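Local coordinates for EcmrR transcriptional regulator (Escherichia coli, PDB 6WL5), which probably senses diverse drug-like compounds, including lipophilic cations, through its GyrI-like C-terminal domain and, as a MerR-family regulator, activates transcription, at residues Val16-Phe21 / Asn86-Val91; Phe56-Asp61 / Asp70-Glu75; Ser130-Tyr135 / Glu151-Val156. All coordinates share one frame; numbering follows the deposited sequence.

Contact 1 (Val16-Phe21 / Asn86-Val91)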
loop_
_atom_site.group_PDB
_atom_site.type_symbol
_atom_site.label_atom_id
_atom_site.label_comp_id
_atom_site.label_asym_id
_atom_site.label_seq_id
_atom_site.Cartn_x
_atom_site.Cartn_y
_atom_site.Cartn_z
ATOM N N VAL A 16 4.577 -11.357 2.074
ATOM C CA VAL A 16 3.192 -10.951 2.200
ATOM C C VAL A 16 2.278 -12.062 1.698
ATOM O O VAL A 16 2.659 -12.904 0.881
ATOM C CB VAL A 16 2.878 -9.657 1.409
ATOM C CG1 VAL A 16 3.804 -8.534 1.825
ATOM C CG2 VAL A 16 2.911 -9.874 -0.116
ATOM N N TYR A 17 1.030 -12.008 2.146
ATOM C CA TYR A 17 -0.066 -12.559 1.373
ATOM C C TYR A 17 -0.699 -11.426 0.594
ATOM O O TYR A 17 -0.597 -10.261 0.995
ATOM C CB TYR A 17 -1.078 -13.329 2.216
ATOM C CG TYR A 17 -1.850 -12.596 3.269
ATOM C CD1 TYR A 17 -2.996 -11.872 2.957
ATOM C CD2 TYR A 17 -1.464 -12.676 4.598
ATOM C CE1 TYR A 17 -3.728 -11.237 3.962
ATOM C CE2 TYR A 17 -2.179 -12.047 5.585
ATOM C CZ TYR A 17 -3.292 -11.329 5.264
ATOM O OH TYR A 17 -3.965 -10.743 6.294
ATOM N N SER A 18 -1.277 -11.764 -0.562
ATOM C CA SER A 18 -1.674 -10.730 -1.507
ATOM C C SER A 18 -2.763 -11.237 -2.451
ATOM O O SER A 18 -2.910 -12.445 -2.677
ATOM C CB SER A 18 -0.449 -10.265 -2.307
ATOM O OG SER A 18 0.046 -11.334 -3.110
ATOM N N LYS A 19 -3.547 -10.300 -2.970
ATOM C CA LYS A 19 -4.504 -10.586 -4.019
ATOM C C LYS A 19 -4.548 -9.396 -4.960
ATOM O O LYS A 19 -4.528 -8.257 -4.514
ATOM C CB LYS A 19 -5.914 -10.882 -3.456
ATOM C CG LYS A 19 -6.858 -11.455 -4.501
ATOM C CD LYS A 19 -8.101 -12.062 -3.878
ATOM C CE LYS A 19 -9.101 -12.536 -4.926
ATOM N NZ LYS A 19 -10.219 -13.294 -4.274
ATOM N N ARG A 20 -4.577 -9.665 -6.260
ATOM C CA ARG A 20 -4.534 -8.633 -7.281
ATOM C C ARG A 20 -5.864 -8.565 -8.018
ATOM O O ARG A 20 -6.515 -9.597 -8.255
ATOM C CB ARG A 20 -3.399 -8.925 -8.267
ATOM C CG ARG A 20 -3.134 -7.797 -9.225
ATOM C CD ARG A 20 -1.734 -7.933 -9.786
ATOM N NE ARG A 20 -1.468 -6.968 -10.843
ATOM C CZ ARG A 20 -0.298 -6.876 -11.441
ATOM N NH1 ARG A 20 0.691 -7.689 -11.054
ATOM N NH2 ARG A 20 -0.090 -5.981 -12.400
ATOM N N PHE A 21 -6.261 -7.346 -8.363
ATOM C CA PHE A 21 -7.596 -7.049 -8.860
ATOM C C PHE A 21 -7.524 -5.930 -9.901
ATOM O O PHE A 21 -6.678 -5.045 -9.805
ATOM C CB PHE A 21 -8.539 -6.445 -7.787
ATOM C CG PHE A 21 -8.694 -7.228 -6.531
ATOM C CD1 PHE A 21 -9.708 -8.158 -6.427
ATOM C CD2 PHE A 21 -7.921 -6.956 -5.413
ATOM C CE1 PHE A 21 -9.914 -8.868 -5.262
ATOM C CE2 PHE A 21 -8.142 -7.649 -4.227
ATOM C CZ PHE A 21 -9.125 -8.614 -4.162
ATOM N N ASN A 86 -6.905 -17.320 -5.259
ATOM C CA ASN A 86 -6.075 -16.278 -5.831
ATOM C C ASN A 86 -5.379 -15.455 -4.767
ATOM O O ASN A 86 -4.825 -14.398 -5.082
ATOM C CB ASN A 86 -6.901 -15.388 -6.751
ATOM C CG ASN A 86 -7.417 -16.138 -7.955
ATOM O OD1 ASN A 86 -8.616 -16.103 -8.254
ATOM N ND2 ASN A 86 -6.518 -16.848 -8.641
ATOM N N ILE A 87 -5.387 -15.908 -3.516
ATOM C CA ILE A 87 -4.579 -15.282 -2.476
ATOM C C ILE A 87 -3.221 -15.967 -2.477
ATOM O O ILE A 87 -3.115 -17.175 -2.217
ATOM C CB ILE A 87 -5.237 -15.368 -1.097
ATOM C CG1 ILE A 87 -6.632 -14.752 -1.143
ATOM C CG2 ILE A 87 -4.377 -14.595 -0.078
ATOM C CD1 ILE A 87 -7.347 -14.832 0.156
ATOM N N ILE A 88 -2.179 -15.200 -2.746
ATOM C CA ILE A 88 -0.861 -15.774 -2.967
ATOM C C ILE A 88 0.181 -15.139 -2.044
ATOM O O ILE A 88 0.125 -13.942 -1.734
ATOM C CB ILE A 88 -0.456 -15.683 -4.460
ATOM C CG1 ILE A 88 -0.251 -14.232 -4.829
ATOM C CG2 ILE A 88 -1.499 -16.345 -5.377
ATOM C CD1 ILE A 88 1.183 -13.847 -4.705
ATOM N N PHE A 89 1.110 -15.963 -1.584
ATOM C CA PHE A 89 2.273 -15.503 -0.841
ATOM C C PHE A 89 3.414 -15.187 -1.810
ATOM O O PHE A 89 3.666 -15.921 -2.772
ATOM C CB PHE A 89 2.684 -16.580 0.163
ATOM C CG PHE A 89 1.718 -16.727 1.298
ATOM C CD1 PHE A 89 0.588 -17.517 1.165
ATOM C CD2 PHE A 89 1.932 -16.065 2.491
ATOM C CE1 PHE A 89 -0.330 -17.643 2.212
ATOM C CE2 PHE A 89 1.035 -16.191 3.548
ATOM C CZ PHE A 89 -0.094 -16.989 3.408
ATOM N N GLN A 90 4.067 -14.055 -1.579
ATOM C CA GLN A 90 5.179 -13.618 -2.405
ATOM C C GLN A 90 6.096 -12.725 -1.575
ATOM O O GLN A 90 5.723 -12.218 -0.513
ATOM C CB GLN A 90 4.674 -12.914 -3.671
ATOM C CG GLN A 90 3.962 -11.615 -3.401
ATOM C CD GLN A 90 3.522 -10.913 -4.671
ATOM O OE1 GLN A 90 4.351 -10.525 -5.524
ATOM N NE2 GLN A 90 2.227 -10.708 -4.795
ATOM N N VAL A 91 7.328 -12.578 -2.046
ATOM C CA VAL A 91 8.278 -11.648 -1.446
ATOM C C VAL A 91 8.194 -10.338 -2.213
ATOM O O VAL A 91 8.349 -10.320 -3.436
ATOM C CB VAL A 91 9.707 -12.210 -1.499
ATOM C CG1 VAL A 91 10.707 -11.157 -1.007
ATOM C CG2 VAL A 91 9.810 -13.517 -0.705
HETATM O O HOH W 1 -9.200 -16.179 -4.068
HETATM O O HOH W 2 -3.656 -12.479 -6.754
#
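S18 and Q90 meet through their side chains: the amide nitrogen NE2 of Q90 donates to OG of S18 over 2.8 Å, and OG lies in the plane of that amide. OG in turn donates to the carbonyl O of I88, 2.9 Å away, from a position tilted 34° out of the carbonyl plane. The same O of I88 also takes the backbone N-H of S18, but that bond is weak because it is strongly bent, at 121°. Two donors of one serine therefore share a single acceptor. With chi1 at 65°, OG sits between the backbone N and the carbonyl carbon of S18, within reach of both partners; CD1 of I88 closes in on it at 3.2 Å.

On the other face of the sheet, CB of Y17 lies over one face of the F89 ring, offset toward its rim, in a CH-pi contact 4.0 Å from the ring centroid. The Y17 ring leads away from F89, and its OH makes a weak hydrogen bond to E75.

These are two antiparallel strands of the GyrI-like domain's sheet. V16 with Q90 and S18 with I88 form hydrogen-bonded pairs, with Y17 and F89 a non-hydrogen-bonded pair between them. At N86 the extended K19 chain crosses over, CE of K19 coming to 4.0 Å from CB of N86. One water joins NZ of K19 to N of N86, and another joins N of R20 to O of N86.

Further out, E72 on strand 69-77 accepts a second hydrogen bond from NE2 of Q90, which would help fix the rotation of that amide. Helix 34-43 packs against Y17, I87 and F89 through V40, with I36 also touching I87.

Contact 2 (Phe56-Asp61 / Asp70-Glu75). With 16A (cetyl-trimethyl-ammonium), chain E.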
loop_
_atom_site.group_PDB
_atom_site.type_symbol
_atom_site.label_atom_id
_atom_site.label_comp_id
_atom_site.label_asym_id
_atom_site.label_seq_id
_atom_site.Cartn_x
_atom_site.Cartn_y
_atom_site.Cartn_z
ATOM N N PHE A 56 -0.457 -2.829 2.748
ATOM C CA PHE A 56 -0.343 -1.803 1.721
ATOM C C PHE A 56 -0.916 -2.289 0.402
ATOM O O PHE A 56 -1.000 -3.499 0.123
ATOM C CB PHE A 56 1.120 -1.376 1.496
ATOM C CG PHE A 56 2.039 -2.504 1.148
ATOM C CD1 PHE A 56 2.586 -3.290 2.150
ATOM C CD2 PHE A 56 2.381 -2.782 -0.169
ATOM C CE1 PHE A 56 3.446 -4.351 1.870
ATOM C CE2 PHE A 56 3.263 -3.830 -0.469
ATOM C CZ PHE A 56 3.804 -4.610 0.564
ATOM N N THR A 57 -1.347 -1.325 -0.391
ATOM C CA THR A 57 -1.759 -1.572 -1.760
ATOM C C THR A 57 -0.608 -1.187 -2.687
ATOM O O THR A 57 -0.044 -0.098 -2.570
ATOM C CB THR A 57 -2.987 -0.736 -2.117
ATOM O OG1 THR A 57 -4.062 -1.142 -1.267
ATOM C CG2 THR A 57 -3.386 -0.898 -3.605
ATOM N N LEU A 58 -0.321 -2.059 -3.640
ATOM C CA LEU A 58 0.507 -1.704 -4.767
ATOM C C LEU A 58 -0.384 -1.235 -5.907
ATOM O O LEU A 58 -1.302 -1.958 -6.334
ATOM C CB LEU A 58 1.312 -2.921 -5.205
ATOM C CG LEU A 58 2.331 -3.460 -4.190
ATOM C CD1 LEU A 58 2.996 -4.714 -4.683
ATOM C CD2 LEU A 58 3.318 -2.373 -3.918
ATOM N N TYR A 59 -0.079 -0.054 -6.435
ATOM C CA TYR A 59 -0.751 0.479 -7.622
ATOM C C TYR A 59 0.114 0.224 -8.855
ATOM O O TYR A 59 1.119 0.902 -9.050
ATOM C CB TYR A 59 -1.002 1.972 -7.427
ATOM C CG TYR A 59 -2.167 2.211 -6.461
ATOM C CD1 TYR A 59 -3.477 2.277 -6.906
ATOM C CD2 TYR A 59 -1.950 2.356 -5.085
ATOM C CE1 TYR A 59 -4.535 2.446 -6.027
ATOM C CE2 TYR A 59 -3.004 2.544 -4.198
ATOM C CZ TYR A 59 -4.301 2.610 -4.672
ATOM O OH TYR A 59 -5.369 2.842 -3.803
ATOM N N HIS A 60 -0.294 -0.740 -9.684
ATOM C CA HIS A 60 0.519 -1.254 -10.785
ATOM C C HIS A 60 0.273 -0.570 -12.119
ATOM O O HIS A 60 0.993 -0.867 -13.092
ATOM C CB HIS A 60 0.266 -2.755 -10.932
ATOM C CG HIS A 60 0.830 -3.574 -9.809
ATOM N ND1 HIS A 60 2.162 -3.530 -9.456
ATOM C CD2 HIS A 60 0.255 -4.492 -8.993
ATOM C CE1 HIS A 60 2.388 -4.381 -8.474
ATOM N NE2 HIS A 60 1.249 -4.988 -8.180
ATOM N N ASP A 61 -0.654 0.376 -12.195
ATOM C CA ASP A 61 -0.898 1.026 -13.471
ATOM C C ASP A 61 0.321 1.825 -13.902
ATOM O O ASP A 61 1.125 2.262 -13.088
ATOM C CB ASP A 61 -2.126 1.916 -13.387
ATOM C CG ASP A 61 -3.415 1.112 -13.488
ATOM O OD1 ASP A 61 -3.564 0.363 -14.477
ATOM O OD2 ASP A 61 -4.242 1.212 -12.563
ATOM N N ASP A 70 -5.477 -1.239 -11.612
ATOM C CA ASP A 70 -4.767 -2.490 -11.348
ATOM C C ASP A 70 -4.097 -2.361 -9.983
ATOM O O ASP A 70 -3.093 -1.651 -9.836
ATOM C CB ASP A 70 -3.746 -2.750 -12.459
ATOM C CG ASP A 70 -3.069 -4.112 -12.353
ATOM O OD1 ASP A 70 -3.224 -4.842 -11.337
ATOM O OD2 ASP A 70 -2.340 -4.436 -13.321
ATOM N N VAL A 71 -4.669 -3.045 -8.969
ATOM C CA VAL A 71 -4.227 -2.903 -7.596
ATOM C C VAL A 71 -3.939 -4.268 -7.013
ATOM O O VAL A 71 -4.559 -5.260 -7.389
ATOM C CB VAL A 71 -5.300 -2.177 -6.750
ATOM C CG1 VAL A 71 -5.428 -0.744 -7.230
ATOM C CG2 VAL A 71 -6.659 -2.937 -6.707
ATOM N N GLU A 72 -3.004 -4.313 -6.068
ATOM C CA GLU A 72 -2.635 -5.549 -5.387
ATOM C C GLU A 72 -2.575 -5.283 -3.887
ATOM O O GLU A 72 -1.730 -4.513 -3.414
ATOM C CB GLU A 72 -1.313 -6.090 -5.929
ATOM C CG GLU A 72 -0.947 -7.452 -5.393
ATOM C CD GLU A 72 0.202 -8.078 -6.162
ATOM O OE1 GLU A 72 1.094 -7.302 -6.564
ATOM O OE2 GLU A 72 0.214 -9.328 -6.348
ATOM N N PHE A 73 -3.496 -5.899 -3.146
ATOM C CA PHE A 73 -3.498 -5.770 -1.708
ATOM C C PHE A 73 -2.468 -6.711 -1.117
ATOM O O PHE A 73 -2.470 -7.913 -1.430
ATOM C CB PHE A 73 -4.849 -6.142 -1.127
ATOM C CG PHE A 73 -4.870 -6.052 0.339
ATOM C CD1 PHE A 73 -4.871 -4.826 0.958
ATOM C CD2 PHE A 73 -4.787 -7.195 1.108
ATOM C CE1 PHE A 73 -4.893 -4.738 2.337
ATOM C CE2 PHE A 73 -4.835 -7.125 2.496
ATOM C CZ PHE A 73 -4.871 -5.889 3.105
ATOM N N CYS A 74 -1.666 -6.192 -0.198
ATOM C CA CYS A 74 -0.599 -6.947 0.452
ATOM C C CYS A 74 -0.597 -6.757 1.961
ATOM O O CYS A 74 -0.826 -5.667 2.469
ATOM C CB CYS A 74 0.765 -6.476 -0.062
ATOM S SG CYS A 74 1.030 -6.631 -1.829
ATOM N N GLU A 75 -0.325 -7.829 2.682
ATOM C CA GLU A 75 -0.175 -7.737 4.116
ATOM C C GLU A 75 1.010 -8.588 4.524
ATOM O O GLU A 75 1.089 -9.770 4.184
ATOM C CB GLU A 75 -1.487 -8.175 4.791
ATOM C CG GLU A 75 -1.577 -7.848 6.247
ATOM C CD GLU A 75 -3.007 -7.612 6.740
ATOM O OE1 GLU A 75 -3.109 -7.074 7.863
ATOM O OE2 GLU A 75 -4.012 -8.011 6.055
HETATM C C1 16A E . 6.878 11.062 -15.398
HETATM C C2 16A E . 5.823 10.132 -14.819
HETATM C C3 16A E . 4.482 10.840 -14.640
HETATM C C4 16A E . 3.578 10.207 -13.577
HETATM C C5 16A E . 3.818 8.721 -13.297
HETATM C C6 16A E . 2.671 8.150 -12.471
HETATM C C7 16A E . 2.557 6.636 -12.479
HETATM C C8 16A E . 1.239 6.255 -11.817
HETATM C C9 16A E . 1.462 5.245 -10.725
HETATM C C10 16A E . 0.345 4.206 -10.608
HETATM C C11 16A E . -1.062 4.752 -10.406
HETATM C C12 16A E . -1.280 5.420 -9.054
HETATM C C13 16A E . -2.782 5.451 -8.768
HETATM C C14 16A E . -3.027 5.796 -7.312
HETATM C C15 16A E . -4.501 6.051 -7.047
HETATM C C16 16A E . -4.689 6.155 -5.560
HETATM N N1 16A E . -6.040 6.602 -5.184
HETATM C C17 16A E . -7.114 5.811 -5.813
HETATM C C18 16A E . -6.051 6.438 -3.722
HETATM C C19 16A E . -6.189 8.040 -5.424
HETATM O O HOH W 3 -2.752 1.113 -10.182
#
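Y59 and V71 lie side by side on one face of the antiparallel hairpin formed by strands 55-59 and 69-77, next to bound cetyl-trimethyl-ammonium. The CB of Y59 starts at the ligand chain, 3.8 Å from C12. From there the ring runs beside the detergent, whose C14 sits over one face, 3.6 Å from CD1, while CG2 of T57 covers the opposite face near the rim. CE1 touches CG1 of V71 at 3.5 Å, and both CE1 and CZ approach C16, next to the ammonium nitrogen. At the tip, OH comes within 3.7 Å of the headgroup methyl C18 and hydrogen-bonds to E133. An alanine here would probably strip that side of the detergent of its aromatic wall and leave E133 without this hydroxyl partner.

The other face carries F56, L58, E72 and C74. CB of C74 rests over the F56 ring, and its SG stands obliquely to the same ring. Past the strand end, D61 receives the N-H of D70 on OD2 from above its carboxylate plane. H60 crosses E72 with ring and carboxylate planes 67° apart, its other nitrogen, ND1, being bonded to S130. NE2 of H60 donates to OE1 of E72 over 2.8 Å, a nearly straight bond of 164° that meets the oxygen on its anti side, though 34° out of the carboxylate plane.

Contact 3 (Ser130-Tyr135 / Glu151-Val156). With 16A (cetyl-trimethyl-ammonium), chain E; EDO (1,2-ethanediol), chain K.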
loop_
_atom_site.group_PDB
_atom_site.type_symbol
_atom_site.label_atom_id
_atom_site.label_comp_id
_atom_site.label_asym_id
_atom_site.label_seq_id
_atom_site.Cartn_x
_atom_site.Cartn_y
_atom_site.Cartn_z
ATOM N N SER A 130 6.070 0.302 -8.601
ATOM C CA SER A 130 4.688 0.652 -8.273
ATOM C C SER A 130 4.587 1.400 -6.947
ATOM O O SER A 130 5.123 0.934 -5.937
ATOM C CB SER A 130 3.912 -0.650 -8.170
ATOM O OG SER A 130 3.974 -1.331 -9.396
ATOM N N PRO A 131 3.889 2.542 -6.905
ATOM C CA PRO A 131 3.585 3.180 -5.619
ATOM C C PRO A 131 2.912 2.232 -4.638
ATOM O O PRO A 131 2.123 1.371 -5.022
ATOM C CB PRO A 131 2.655 4.334 -6.025
ATOM C CG PRO A 131 3.132 4.681 -7.455
ATOM C CD PRO A 131 3.378 3.332 -8.052
ATOM N N ARG A 132 3.249 2.399 -3.363
ATOM C CA ARG A 132 2.617 1.668 -2.267
ATOM C C ARG A 132 1.833 2.619 -1.376
ATOM O O ARG A 132 2.267 3.749 -1.116
ATOM C CB ARG A 132 3.683 0.971 -1.415
ATOM C CG ARG A 132 4.790 0.265 -2.178
ATOM C CD ARG A 132 5.667 -0.593 -1.302
ATOM N NE ARG A 132 6.624 -1.319 -2.124
ATOM C CZ ARG A 132 7.569 -2.104 -1.633
ATOM N NH1 ARG A 132 7.673 -2.248 -0.313
ATOM N NH2 ARG A 132 8.438 -2.702 -2.445
ATOM N N GLU A 133 0.677 2.141 -0.908
ATOM C CA GLU A 133 -0.228 2.921 -0.071
ATOM C C GLU A 133 -0.397 2.125 1.211
ATOM O O GLU A 133 -1.086 1.108 1.225
ATOM C CB GLU A 133 -1.558 3.092 -0.813
ATOM C CG GLU A 133 -2.627 3.908 -0.131
ATOM C CD GLU A 133 -3.770 4.128 -1.124
ATOM O OE1 GLU A 133 -3.700 5.131 -1.845
ATOM O OE2 GLU A 133 -4.681 3.256 -1.204
ATOM N N SER A 134 0.276 2.552 2.275
ATOM C CA SER A 134 0.439 1.777 3.495
ATOM C C SER A 134 -0.543 2.279 4.554
ATOM O O SER A 134 -0.426 3.423 5.023
ATOM C CB SER A 134 1.877 1.948 3.985
ATOM O OG SER A 134 2.088 1.233 5.184
ATOM N N TYR A 135 -1.445 1.390 4.990
ATOM C CA TYR A 135 -2.543 1.740 5.883
ATOM C C TYR A 135 -2.069 1.562 7.318
ATOM O O TYR A 135 -1.667 0.460 7.709
ATOM C CB TYR A 135 -3.754 0.829 5.616
ATOM C CG TYR A 135 -4.102 0.882 4.135
ATOM C CD1 TYR A 135 -4.624 2.022 3.578
ATOM C CD2 TYR A 135 -3.856 -0.202 3.309
ATOM C CE1 TYR A 135 -4.894 2.100 2.208
ATOM C CE2 TYR A 135 -4.133 -0.149 1.969
ATOM C CZ TYR A 135 -4.629 1.002 1.411
ATOM O OH TYR A 135 -4.870 1.009 0.051
ATOM N N GLU A 151 0.541 6.063 4.674
ATOM C CA GLU A 151 1.806 6.487 4.113
ATOM C C GLU A 151 1.872 6.122 2.641
ATOM O O GLU A 151 1.654 4.961 2.272
ATOM C CB GLU A 151 3.009 5.911 4.865
ATOM C CG GLU A 151 4.324 6.433 4.298
ATOM C CD GLU A 151 5.521 6.165 5.173
ATOM O OE1 GLU A 151 5.732 6.898 6.173
ATOM O OE2 GLU A 151 6.262 5.216 4.851
ATOM N N ILE A 152 2.157 7.117 1.811
ATOM C CA ILE A 152 2.312 6.912 0.360
ATOM C C ILE A 152 3.802 6.818 0.058
ATOM O O ILE A 152 4.570 7.687 0.473
ATOM C CB ILE A 152 1.635 8.017 -0.474
ATOM C CG1 ILE A 152 0.171 8.251 -0.060
ATOM C CG2 ILE A 152 1.721 7.632 -1.958
ATOM C CD1 ILE A 152 -0.678 6.992 0.043
ATOM N N GLN A 153 4.205 5.748 -0.624
ATOM C CA GLN A 153 5.621 5.415 -0.842
ATOM C C GLN A 153 5.886 5.267 -2.335
ATOM O O GLN A 153 5.383 4.347 -2.968
ATOM C CB GLN A 153 5.982 4.115 -0.104
ATOM C CG GLN A 153 5.436 4.056 1.344
ATOM C CD GLN A 153 5.701 2.731 2.027
ATOM O OE1 GLN A 153 5.557 1.657 1.426
ATOM N NE2 GLN A 153 6.004 2.793 3.323
ATOM N N PHE A 154 6.720 6.152 -2.888
ATOM C CA PHE A 154 7.129 6.080 -4.290
ATOM C C PHE A 154 8.512 5.447 -4.401
ATOM O O PHE A 154 9.503 6.049 -3.929
ATOM C CB PHE A 154 7.176 7.492 -4.887
ATOM C CG PHE A 154 5.859 8.002 -5.435
ATOM C CD1 PHE A 154 4.630 7.569 -4.951
ATOM C CD2 PHE A 154 5.859 8.925 -6.450
ATOM C CE1 PHE A 154 3.446 8.064 -5.463
ATOM C CE2 PHE A 154 4.676 9.402 -6.980
ATOM C CZ PHE A 154 3.466 8.968 -6.484
ATOM N N PRO A 155 8.640 4.262 -4.999
ATOM C CA PRO A 155 9.980 3.693 -5.246
ATOM C C PRO A 155 10.738 4.568 -6.227
ATOM O O PRO A 155 10.242 4.862 -7.311
ATOM C CB PRO A 155 9.674 2.306 -5.834
ATOM C CG PRO A 155 8.216 2.032 -5.468
ATOM C CD PRO A 155 7.572 3.398 -5.523
ATOM N N VAL A 156 11.936 5.003 -5.841
ATOM C CA VAL A 156 12.691 5.933 -6.673
ATOM C C VAL A 156 14.174 5.602 -6.765
ATOM O O VAL A 156 14.732 4.857 -5.958
ATOM C CB VAL A 156 12.540 7.402 -6.188
ATOM C CG1 VAL A 156 11.112 7.887 -6.312
ATOM C CG2 VAL A 156 12.994 7.549 -4.752
HETATM C C1 16A E . 6.878 11.062 -15.398
HETATM C C2 16A E . 5.823 10.132 -14.819
HETATM C C3 16A E . 4.482 10.840 -14.640
HETATM C C4 16A E . 3.578 10.207 -13.577
HETATM C C5 16A E . 3.818 8.721 -13.297
HETATM C C6 16A E . 2.671 8.150 -12.471
HETATM C C7 16A E . 2.557 6.636 -12.479
HETATM C C8 16A E . 1.239 6.255 -11.817
HETATM C C9 16A E . 1.462 5.245 -10.725
HETATM C C10 16A E . 0.345 4.206 -10.608
HETATM C C11 16A E . -1.062 4.752 -10.406
HETATM C C12 16A E . -1.280 5.420 -9.054
HETATM C C13 16A E . -2.782 5.451 -8.768
HETATM C C14 16A E . -3.027 5.796 -7.312
HETATM C C15 16A E . -4.501 6.051 -7.047
HETATM C C16 16A E . -4.689 6.155 -5.560
HETATM N N1 16A E . -6.040 6.602 -5.184
HETATM C C17 16A E . -7.114 5.811 -5.813
HETATM C C18 16A E . -6.051 6.438 -3.722
HETATM C C19 16A E . -6.189 8.040 -5.424
HETATM C C1 EDO K . 19.054 5.810 -4.891
HETATM O O1 EDO K . 19.197 6.385 -6.200
HETATM C C2 EDO K . 17.656 5.237 -4.688
HETATM O O2 EDO K . 17.443 4.036 -5.446
#
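E133 and I152 lie side by side and point the same way, with CD1 of I152 set 3.7 Å from CG of E133. CG of E133 is anti to the backbone N (chi1 -178°), and the chain runs on extended to a carboxylate whose OE1 reaches 3.3 Å from the headgroup methyl C18 of cetyl-trimethyl-ammonium. The negative charge probably helps to balance the ammonium. OH of Y135 donates to the anti lone pair of OE2, and Y113 bonds OE1.

R132 and Q153 occupy the other face, their guanidinium and amide planes 52° apart. OE1 of Q153 lies against the arginine stem, 3.5 Å from CB of R132, and is hydrogen-bonded to Y54; in one of the two conformers of E151, NE2 donates to its OE2. The guanidinium itself reaches P93 and Y54. Just before the strand, CB of P131 packs obliquely on the F154 ring, 3.9 Å from CE1, while its CG touches the detergent tail.

The pairs belong to an antiparallel hairpin of strands 132-137 and 149-158. Strand 55-59 flanks the first and strand 88-103 the second, while helix 109-123 lies against E133, I152 and F154.

All three contacts are antiparallel pairings within one antiparallel sheet of the GyrI-like domain. Along the chain, contact 1 brackets contact 2, and contact 3 follows both. Strand 7-23 of contact 1 neighbours strand 69-77 of contact 2, whose hairpin partner 55-59 neighbours strand 132-137 of contact 3; strand 88-103 returns to pair with 149-158. The centres of contacts 1 and 2 lie about 10 Å apart, those of 2 and 3 about 9 Å and those of 1 and 3 about 17 Å; contacts 1 and 3 do not touch. The salt bridge R20-D70 joins the first two. Contacts 2 and 3 share the same bound detergent, so adjacent strands build one wall of its pocket.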